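PDB 3OT2: uncharacterized protein from Anabaena variabilis, which is of uncharacterized function but, as a member of a family in the PDDEXK clan, is a putative nuclease resembling restriction endonucleases. Local coordinates for residues A[21-26]-A[36-41]; A[111-116]-A[139-144]; A[144-149]-A[158-163]. All blocks are in the same frame, centred on the assembly; numbering follows the deposited sequence. Where two conformers were deposited one is given.

Interaction 1: residues A[21-26]-A[36-41]; sequences TEPASE and PMPQGK
P23 and M37, a selenomethionine, are the nearest CA pair, 5.9 Å apart, across two loops, one entering strand 25-28 and the other leading into helix 40-57. The peptide bond before P23 is cis, and the CB of P23 points toward 36-41. Two carbons of the proline ring lie against the carbonyl oxygen of P36: P23 CG is 3.3 Å and P23 CB 3.5 Å from P36 O. The selenium meets the neighbouring part of the ring, with M37 SE 3.5 Å from P23 CD and 3.7 Å from P23 CG, the two side chains crossing at about a right angle. A bend of the M37 chain at chi2 (-76°) places SE there. P38 and E22 add looser contacts at the border.

Behind P23 the polar atoms form a relay. S25 OG donates to T21 OG1 at 2.8 Å, and T21 OG1 donates in turn to P23 O at 2.7 Å, tilted 21° from the carbonyl plane. P23 O takes a second bond from Q34 NE2, so two donors grip this carbonyl. T21 and S25 also line the pocket where 1,4-butanediol is bound.

Further along, Q39 is the N-cap of helix 40-57, its OE1 accepting from H42 N. With A24 and K35 bonded backbone to backbone, the P23 contact closes the open end of the beta hairpin formed by strands 25-28 and 31-34, just before the chain enters a long helix.

Interaction 2: residues A[111-116]-A[139-144]; sequences EILSPD and LIDPDE. With ACT (acetate ion), chain C; EDO (1,2-ethanediol), chain L.
E111 and I112 pair in parallel with L139 and I140 within the beta-alpha-beta unit of strand 108-112, helix 119-131 and strand 136-141. I140 N donates to E111 O at 2.8 Å and L113 N to I140 O at 2.9 Å, both bonds nearly straight. I112 and I140 lie side by side, I112 CG1 3.9 Å from I140 CD1, while I112 CG2 meets P142 CG at 3.7 Å with the two side chains at about a right angle; I45 of helix 40-57 touches both I112 and P142. L113, with CD1 anti to its CA (chi2 179°), brings CD1 to 3.8 Å from D141 OD2. The same oxygen is hydrogen-bonded to T120 OG1 of the second subunit. D141 OD1 accepts E144 N at 3.1 Å from above the carboxylate plane, an Asx motif that shapes the turn after the strand. An acetate ion, probably from the crystallisation liquor, sits at the strand ends, its O bonded to D143 N at 2.9 Å. E111 OE1 accepts from D81 N; P80-D81 and E111 recall the acidic part of the PD-(D/E)XK nuclease motif, with L113 where the canonical motif has lysine, and such parallel strands adjoin in that core fold.

Interaction 3: residues A[144-149]-A[158-163]; sequences EQTVFV and VFDEPD. With EDO (1,2-ethanediol), chain L.
V158 sits beside F148, pointing the same way, with V158 CG2 3.8 Å from F148 CE1. Its other methyl, CG1, reaches T146 CG2 at 3.9 Å, and that T146 methyl lies over the centre of one face of the F148 ring, 4.2 Å above the plane. L127 of the second subunit packs on V158. At F159 the strands form a hydrogen-bonded pair: V147 N donates to F159 O and F159 N to V147 O, both at 2.9 Å. The F159 side chain goes to the other face, with V147, and its CD2 comes to 3.7 Å from V149 CG2. I179 of helix 179-183 touches both V147 and F159. This is the antiparallel hairpin of strands 146-150 and 157-159, the latter an edge strand within this chain, and it follows a G1 beta bulge in which Q145 and T146 both face D141. D160 lies alongside T146, its CB 3.6 Å from T146 OG1. K124 NZ of the second subunit joins them, in a salt bridge to D160 OD2 and a hydrogen bond to T146 OG1. That hydroxyl donates to E144 O at 2.8 Å, from above the carbonyl plane. One water donates to both Q145 O and D160 O, bridging the segments just before strand 146-150 begins and just after strand 157-159 ends. Farther on, P162 forms a backbone hydrogen bond with K180.

Overall arrangement
Interactions 2 and 3 belong to one mixed sheet: strand 136-141 pairs in parallel in one and, through probable backbone hydrogen bonds such as D141 N to T146 O, adjoins the antiparallel hairpin of the other. They share E144, whose carboxylate holds an ethanediol probably from the crystallisation liquor, and both make polar bonds to the second subunit. Interaction 2 is buried and chiefly aliphatic; interaction 3, nearer the sheet edge, is partly buried and adds aromatic and water-mediated contacts. Interaction 1 is a surface contact of proline and selenomethionine without strand pairing between its segments. It meets interaction 2 through the K41-D143 salt bridge and packing of P36 and Q39 on S114, but does not touch interaction 3.

Interaction 1: residues A[21-26]-A[36-41]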
loop_
_atom_site.group_PDB
_atom_site.type_symbol
_atom_site.label_atom_id
_atom_site.label_comp_id
_atom_site.label_asym_id
_atom_site.label_seq_id
_atom_site.Cartn_x
_atom_site.Cartn_y
_atom_site.Cartn_z
ATOM N N THR A 21 -16.814 13.200 16.785
ATOM C CA THR A 21 -15.714 14.171 16.896
ATOM C C THR A 21 -15.457 14.831 15.536
ATOM O O THR A 21 -15.948 14.335 14.516
ATOM C CB THR A 21 -14.425 13.487 17.432
ATOM O OG1 THR A 21 -13.978 12.488 16.510
ATOM C CG2 THR A 21 -14.600 12.874 18.808
ATOM N N GLU A 22 -14.714 15.957 15.516
ATOM C CA GLU A 22 -14.332 16.635 14.271
ATOM C C GLU A 22 -12.824 16.864 14.282
ATOM O O GLU A 22 -12.348 17.675 15.086
ATOM C CB GLU A 22 -15.086 17.948 14.025
ATOM C CG GLU A 22 -15.598 18.098 12.594
ATOM C CD GLU A 22 -14.567 18.202 11.481
ATOM O OE1 GLU A 22 -13.717 19.123 11.536
ATOM O OE2 GLU A 22 -14.636 17.389 10.529
ATOM N N PRO A 23 -12.042 16.099 13.470
ATOM C CA PRO A 23 -12.459 15.080 12.483
ATOM C C PRO A 23 -13.020 13.822 13.153
ATOM O O PRO A 23 -12.782 13.599 14.344
ATOM C CB PRO A 23 -11.158 14.781 11.711
ATOM C CG PRO A 23 -10.231 15.902 12.042
ATOM C CD PRO A 23 -10.580 16.264 13.449
ATOM N N ALA A 24 -13.783 13.010 12.388
ATOM C CA ALA A 24 -14.410 11.796 12.908
ATOM C C ALA A 24 -13.389 10.778 13.450
ATOM O O ALA A 24 -12.221 10.771 13.053
ATOM C CB ALA A 24 -15.260 11.157 11.831
ATOM N N SER A 25 -13.842 9.960 14.403
ATOM C CA SER A 25 -13.037 8.915 15.012
ATOM C C SER A 25 -13.396 7.554 14.431
ATOM O O SER A 25 -14.575 7.232 14.228
ATOM C CB SER A 25 -13.208 8.904 16.524
ATOM O OG SER A 25 -12.694 10.103 17.074
ATOM N N GLU A 26 -12.367 6.761 14.174
ATOM C CA GLU A 26 -12.512 5.408 13.680
ATOM C C GLU A 26 -12.134 4.438 14.772
ATOM O O GLU A 26 -11.326 4.771 15.649
ATOM C CB GLU A 26 -11.653 5.175 12.430
ATOM C CG GLU A 26 -12.038 6.054 11.256
ATOM C CD GLU A 26 -11.316 5.743 9.957
ATOM O OE1 GLU A 26 -10.070 5.799 9.944
ATOM O OE2 GLU A 26 -11.991 5.498 8.935
ATOM N N PRO A 36 -7.533 12.561 9.854
ATOM C CA PRO A 36 -6.742 13.803 9.775
ATOM C C PRO A 36 -7.622 15.039 9.591
ATOM O O PRO A 36 -8.785 14.947 9.183
ATOM C CB PRO A 36 -5.821 13.576 8.559
ATOM C CG PRO A 36 -6.402 12.518 7.806
ATOM C CD PRO A 36 -7.311 11.712 8.661
HETATM N N MSE A 37 -7.064 16.200 9.924
HETATM C CA MSE A 37 -7.749 17.478 9.782
HETATM C C MSE A 37 -7.980 17.764 8.287
HETATM O O MSE A 37 -7.135 17.378 7.466
HETATM C CB MSE A 37 -6.911 18.590 10.442
HETATM C CG MSE A 37 -6.846 18.472 11.964
HETATM SE SE MSE A 37 -8.523 19.071 12.771
HETATM C CE MSE A 37 -8.378 20.955 12.356
ATOM N N PRO A 38 -9.132 18.369 7.895
ATOM C CA PRO A 38 -9.328 18.713 6.477
ATOM C C PRO A 38 -8.212 19.629 5.946
ATOM O O PRO A 38 -7.689 20.460 6.675
ATOM C CB PRO A 38 -10.682 19.442 6.475
ATOM C CG PRO A 38 -11.367 18.961 7.718
ATOM C CD PRO A 38 -10.254 18.867 8.716
ATOM N N GLN A 39 -7.819 19.420 4.699
ATOM C CA GLN A 39 -6.763 20.163 4.014
ATOM C C GLN A 39 -7.331 20.554 2.651
ATOM O O GLN A 39 -8.190 19.840 2.144
ATOM C CB GLN A 39 -5.493 19.266 3.916
ATOM C CG GLN A 39 -4.316 19.826 3.105
ATOM C CD GLN A 39 -3.816 18.915 1.986
ATOM O OE1 GLN A 39 -4.527 18.006 1.501
ATOM N NE2 GLN A 39 -2.569 19.158 1.541
ATOM N N GLY A 40 -6.884 21.678 2.096
ATOM C CA GLY A 40 -7.358 22.184 0.809
ATOM C C GLY A 40 -7.341 21.167 -0.316
ATOM O O GLY A 40 -8.385 20.903 -0.910
ATOM N N LYS A 41 -6.167 20.559 -0.593
ATOM C CA LYS A 41 -5.984 19.597 -1.691
ATOM C C LYS A 41 -6.918 18.421 -1.530
ATOM O O LYS A 41 -7.639 18.067 -2.463
ATOM C CB LYS A 41 -4.516 19.142 -1.779
ATOM C CG LYS A 41 -3.624 20.158 -2.522
ATOM C CD LYS A 41 -2.118 20.009 -2.278
ATOM C CE LYS A 41 -1.484 18.835 -2.968
ATOM N NZ LYS A 41 0.010 18.960 -2.997
#

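Interaction 2: residues A[111-116]-A[139-144]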
loop_
_atom_site.group_PDB
_atom_site.type_symbol
_atom_site.label_atom_id
_atom_site.label_comp_id
_atom_site.label_asym_id
_atom_site.label_seq_id
_atom_site.Cartn_x
_atom_site.Cartn_y
_atom_site.Cartn_z
ATOM N N GLU A 111 -10.376 6.492 -0.663
ATOM C CA GLU A 111 -9.582 7.155 0.354
ATOM C C GLU A 111 -8.613 8.077 -0.323
ATOM O O GLU A 111 -7.983 7.700 -1.309
ATOM C CB GLU A 111 -8.837 6.138 1.235
ATOM C CG GLU A 111 -9.766 5.184 1.979
ATOM C CD GLU A 111 -10.461 5.742 3.214
ATOM O OE1 GLU A 111 -10.500 6.982 3.404
ATOM O OE2 GLU A 111 -10.997 4.925 3.987
ATOM N N ILE A 112 -8.508 9.287 0.182
ATOM C CA ILE A 112 -7.595 10.269 -0.395
ATOM C C ILE A 112 -6.591 10.652 0.668
ATOM O O ILE A 112 -6.983 11.101 1.747
ATOM C CB ILE A 112 -8.367 11.502 -0.953
ATOM C CG1 ILE A 112 -9.442 11.072 -1.974
ATOM C CG2 ILE A 112 -7.412 12.523 -1.580
ATOM C CD1 ILE A 112 -10.742 11.892 -1.838
ATOM N N LEU A 113 -5.296 10.473 0.366
ATOM C CA LEU A 113 -4.239 10.854 1.303
ATOM C C LEU A 113 -4.147 12.354 1.478
ATOM O O LEU A 113 -4.456 13.129 0.571
ATOM C CB LEU A 113 -2.869 10.321 0.850
ATOM C CG LEU A 113 -2.713 8.798 0.755
ATOM C CD1 LEU A 113 -1.320 8.467 0.284
ATOM C CD2 LEU A 113 -3.023 8.122 2.108
ATOM N N SER A 114 -3.732 12.749 2.675
ATOM C CA SER A 114 -3.471 14.138 3.058
ATOM C C SER A 114 -2.212 14.084 3.935
ATOM O O SER A 114 -1.868 12.987 4.387
ATOM C CB SER A 114 -4.685 14.785 3.727
ATOM O OG SER A 114 -5.169 14.070 4.843
ATOM N N PRO A 115 -1.430 15.180 4.088
ATOM C CA PRO A 115 -0.156 15.082 4.838
ATOM C C PRO A 115 -0.185 14.350 6.195
ATOM O O PRO A 115 0.781 13.648 6.503
ATOM C CB PRO A 115 0.227 16.545 5.055
ATOM C CG PRO A 115 -0.373 17.266 3.902
ATOM C CD PRO A 115 -1.637 16.545 3.555
ATOM N N ASP A 116 -1.248 14.511 7.013
ATOM C CA ASP A 116 -1.259 13.906 8.346
ATOM C C ASP A 116 -1.895 12.504 8.391
ATOM O O ASP A 116 -1.941 11.890 9.453
ATOM C CB ASP A 116 -1.978 14.856 9.316
ATOM C CG ASP A 116 -1.249 16.183 9.502
ATOM O OD1 ASP A 116 0.010 16.177 9.528
ATOM O OD2 ASP A 116 -1.937 17.227 9.611
ATOM N N LEU A 139 -7.163 4.112 -3.557
ATOM C CA LEU A 139 -6.293 4.882 -2.677
ATOM C C LEU A 139 -5.667 5.948 -3.560
ATOM O O LEU A 139 -4.837 5.637 -4.420
ATOM C CB LEU A 139 -5.239 4.031 -1.927
ATOM C CG LEU A 139 -4.208 4.830 -1.096
ATOM C CD1 LEU A 139 -4.874 5.817 -0.163
ATOM C CD2 LEU A 139 -3.311 3.909 -0.318
ATOM N N ILE A 140 -6.139 7.182 -3.412
ATOM C CA ILE A 140 -5.681 8.333 -4.201
ATOM C C ILE A 140 -4.562 9.034 -3.441
ATOM O O ILE A 140 -4.726 9.377 -2.270
ATOM C CB ILE A 140 -6.847 9.326 -4.528
ATOM C CG1 ILE A 140 -7.960 8.640 -5.348
ATOM C CG2 ILE A 140 -6.301 10.621 -5.229
ATOM C CD1 ILE A 140 -9.264 9.448 -5.481
ATOM N N ASP A 141 -3.425 9.229 -4.107
ATOM C CA ASP A 141 -2.275 9.926 -3.535
ATOM C C ASP A 141 -2.074 11.231 -4.324
ATOM O O ASP A 141 -1.433 11.198 -5.377
ATOM C CB ASP A 141 -1.015 9.040 -3.573
ATOM C CG ASP A 141 0.217 9.701 -2.967
ATOM O OD1 ASP A 141 0.232 10.947 -2.841
ATOM O OD2 ASP A 141 1.127 8.978 -2.563
ATOM N N PRO A 142 -2.624 12.372 -3.856
ATOM C CA PRO A 142 -2.504 13.629 -4.637
ATOM C C PRO A 142 -1.063 14.025 -4.921
ATOM O O PRO A 142 -0.758 14.334 -6.071
ATOM C CB PRO A 142 -3.213 14.671 -3.762
ATOM C CG PRO A 142 -4.229 13.848 -3.005
ATOM C CD PRO A 142 -3.476 12.570 -2.670
ATOM N N ASP A 143 -0.166 13.925 -3.915
ATOM C CA ASP A 143 1.227 14.300 -4.083
ATOM C C ASP A 143 1.926 13.511 -5.176
ATOM O O ASP A 143 2.714 14.087 -5.919
ATOM C CB ASP A 143 2.013 14.161 -2.764
ATOM C CG ASP A 143 1.703 15.206 -1.694
ATOM O OD1 ASP A 143 1.049 16.228 -2.017
ATOM O OD2 ASP A 143 2.092 14.987 -0.531
ATOM N N GLU A 144 1.660 12.209 -5.273
ATOM C CA GLU A 144 2.303 11.375 -6.278
ATOM C C GLU A 144 1.447 11.245 -7.527
ATOM O O GLU A 144 1.837 10.508 -8.428
ATOM C CB GLU A 144 2.604 9.977 -5.703
ATOM C CG GLU A 144 3.560 9.996 -4.521
ATOM C CD GLU A 144 5.029 9.785 -4.816
ATOM O OE1 GLU A 144 5.391 9.634 -6.005
ATOM O OE2 GLU A 144 5.817 9.752 -3.846
HETATM C C ACT C . -0.130 12.876 -0.187
HETATM O O ACT C . -0.713 13.311 -1.167
HETATM O OXT ACT C . 0.706 11.922 -0.317
HETATM C CH3 ACT C . -0.352 13.558 1.140
HETATM C C1 EDO L . 7.293 7.910 -8.717
HETATM O O1 EDO L . 7.695 7.233 -9.916
HETATM C C2 EDO L . 7.074 6.891 -7.607
HETATM O O2 EDO L . 5.821 7.178 -6.957
#

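Interaction 3: residues A[144-149]-A[158-163]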
loop_
_atom_site.group_PDB
_atom_site.type_symbol
_atom_site.label_atom_id
_atom_site.label_comp_id
_atom_site.label_asym_id
_atom_site.label_seq_id
_atom_site.Cartn_x
_atom_site.Cartn_y
_atom_site.Cartn_z
ATOM N N GLU A 144 1.660 12.209 -5.273
ATOM C CA GLU A 144 2.303 11.375 -6.278
ATOM C C GLU A 144 1.447 11.245 -7.527
ATOM O O GLU A 144 1.837 10.508 -8.428
ATOM C CB GLU A 144 2.604 9.977 -5.703
ATOM C CG GLU A 144 3.560 9.996 -4.521
ATOM C CD GLU A 144 5.029 9.785 -4.816
ATOM O OE1 GLU A 144 5.391 9.634 -6.005
ATOM O OE2 GLU A 144 5.817 9.752 -3.846
ATOM N N GLN A 145 0.262 11.902 -7.569
ATOM C CA GLN A 145 -0.702 11.827 -8.696
ATOM C C GLN A 145 -0.868 10.357 -9.117
ATOM O O GLN A 145 -0.720 9.977 -10.279
ATOM C CB GLN A 145 -0.267 12.723 -9.869
ATOM C CG GLN A 145 -0.274 14.210 -9.489
ATOM C CD GLN A 145 0.194 15.115 -10.598
ATOM O OE1 GLN A 145 -0.161 14.956 -11.762
ATOM N NE2 GLN A 145 0.951 16.127 -10.244
ATOM N N THR A 146 -1.146 9.519 -8.121
ATOM C CA THR A 146 -1.251 8.095 -8.286
ATOM C C THR A 146 -2.536 7.598 -7.667
ATOM O O THR A 146 -3.010 8.148 -6.668
ATOM C CB THR A 146 -0.013 7.421 -7.609
ATOM O OG1 THR A 146 1.173 7.803 -8.314
ATOM C CG2 THR A 146 -0.110 5.872 -7.553
ATOM N N VAL A 147 -3.106 6.568 -8.283
ATOM C CA VAL A 147 -4.247 5.864 -7.718
ATOM C C VAL A 147 -3.885 4.379 -7.611
ATOM O O VAL A 147 -3.492 3.765 -8.608
ATOM C CB VAL A 147 -5.598 6.075 -8.454
ATOM C CG1 VAL A 147 -6.722 5.359 -7.704
ATOM C CG2 VAL A 147 -5.921 7.570 -8.595
ATOM N N PHE A 148 -4.030 3.808 -6.405
ATOM C CA PHE A 148 -3.910 2.365 -6.210
ATOM C C PHE A 148 -5.306 1.808 -6.254
ATOM O O PHE A 148 -6.204 2.357 -5.598
ATOM C CB PHE A 148 -3.225 1.993 -4.889
ATOM C CG PHE A 148 -1.764 2.351 -4.786
ATOM C CD1 PHE A 148 -0.809 1.650 -5.507
ATOM C CD2 PHE A 148 -1.343 3.388 -3.964
ATOM C CE1 PHE A 148 0.556 1.963 -5.388
ATOM C CE2 PHE A 148 0.028 3.680 -3.824
ATOM C CZ PHE A 148 0.960 2.962 -4.539
ATOM N N VAL A 149 -5.509 0.760 -7.043
ATOM C CA VAL A 149 -6.810 0.102 -7.203
ATOM C C VAL A 149 -6.748 -1.271 -6.531
ATOM O O VAL A 149 -5.890 -2.098 -6.860
ATOM C CB VAL A 149 -7.228 0.021 -8.693
ATOM C CG1 VAL A 149 -8.446 -0.895 -8.875
ATOM C CG2 VAL A 149 -7.522 1.415 -9.252
ATOM N N VAL A 158 -1.634 -0.235 -10.052
ATOM C CA VAL A 158 -1.125 1.143 -9.991
ATOM C C VAL A 158 -1.510 1.901 -11.246
ATOM O O VAL A 158 -1.241 1.420 -12.351
ATOM C CB VAL A 158 0.427 1.202 -9.818
ATOM C CG1 VAL A 158 0.883 2.608 -9.460
ATOM C CG2 VAL A 158 0.913 0.230 -8.776
ATOM N N PHE A 159 -2.037 3.121 -11.076
ATOM C CA PHE A 159 -2.379 4.019 -12.192
ATOM C C PHE A 159 -1.701 5.359 -11.943
ATOM O O PHE A 159 -1.928 5.978 -10.897
ATOM C CB PHE A 159 -3.929 4.142 -12.333
ATOM C CG PHE A 159 -4.504 2.797 -12.733
ATOM C CD1 PHE A 159 -4.520 2.399 -14.069
ATOM C CD2 PHE A 159 -4.879 1.866 -11.767
ATOM C CE1 PHE A 159 -4.947 1.119 -14.425
ATOM C CE2 PHE A 159 -5.269 0.580 -12.124
ATOM C CZ PHE A 159 -5.286 0.208 -13.452
ATOM N N ASP A 160 -0.810 5.782 -12.860
ATOM C CA ASP A 160 -0.126 7.061 -12.703
ATOM C C ASP A 160 0.238 7.745 -14.037
ATOM O O ASP A 160 0.833 8.814 -14.010
ATOM C CB ASP A 160 1.127 6.930 -11.822
ATOM C CG ASP A 160 2.202 5.971 -12.305
ATOM O OD1 ASP A 160 2.289 5.724 -13.534
ATOM O OD2 ASP A 160 2.949 5.476 -11.469
ATOM N N GLU A 161 -0.095 7.129 -15.185
ATOM C CA GLU A 161 0.142 7.738 -16.504
ATOM C C GLU A 161 -0.969 8.754 -16.726
ATOM O O GLU A 161 -2.129 8.414 -16.489
ATOM C CB GLU A 161 0.175 6.681 -17.625
ATOM C CG GLU A 161 1.457 5.860 -17.661
ATOM C CD GLU A 161 2.717 6.621 -18.036
ATOM O OE1 GLU A 161 2.847 7.027 -19.216
ATOM O OE2 GLU A 161 3.581 6.805 -17.147
ATOM N N PRO A 162 -0.663 10.001 -17.141
ATOM C CA PRO A 162 -1.726 11.018 -17.267
ATOM C C PRO A 162 -2.924 10.608 -18.110
ATOM O O PRO A 162 -4.033 10.921 -17.719
ATOM C CB PRO A 162 -1.001 12.210 -17.909
ATOM C CG PRO A 162 0.417 12.056 -17.449
ATOM C CD PRO A 162 0.668 10.577 -17.437
ATOM N N ASP A 163 -2.716 9.908 -19.233
ATOM C CA ASP A 163 -3.819 9.519 -20.114
ATOM C C ASP A 163 -4.519 8.218 -19.681
ATOM O O ASP A 163 -5.546 7.881 -20.254
ATOM C CB ASP A 163 -3.340 9.404 -21.573
ATOM C CG ASP A 163 -2.721 10.684 -22.135
ATOM O OD1 ASP A 163 -3.296 11.785 -21.899
ATOM O OD2 ASP A 163 -1.667 10.586 -22.821
HETATM C C1 EDO L . 7.293 7.910 -8.717
HETATM O O1 EDO L . 7.695 7.233 -9.916
HETATM C C2 EDO L . 7.074 6.891 -7.607
HETATM O O2 EDO L . 5.821 7.178 -6.957
HETATM O O HOH W 1 1.146 10.664 -12.078
#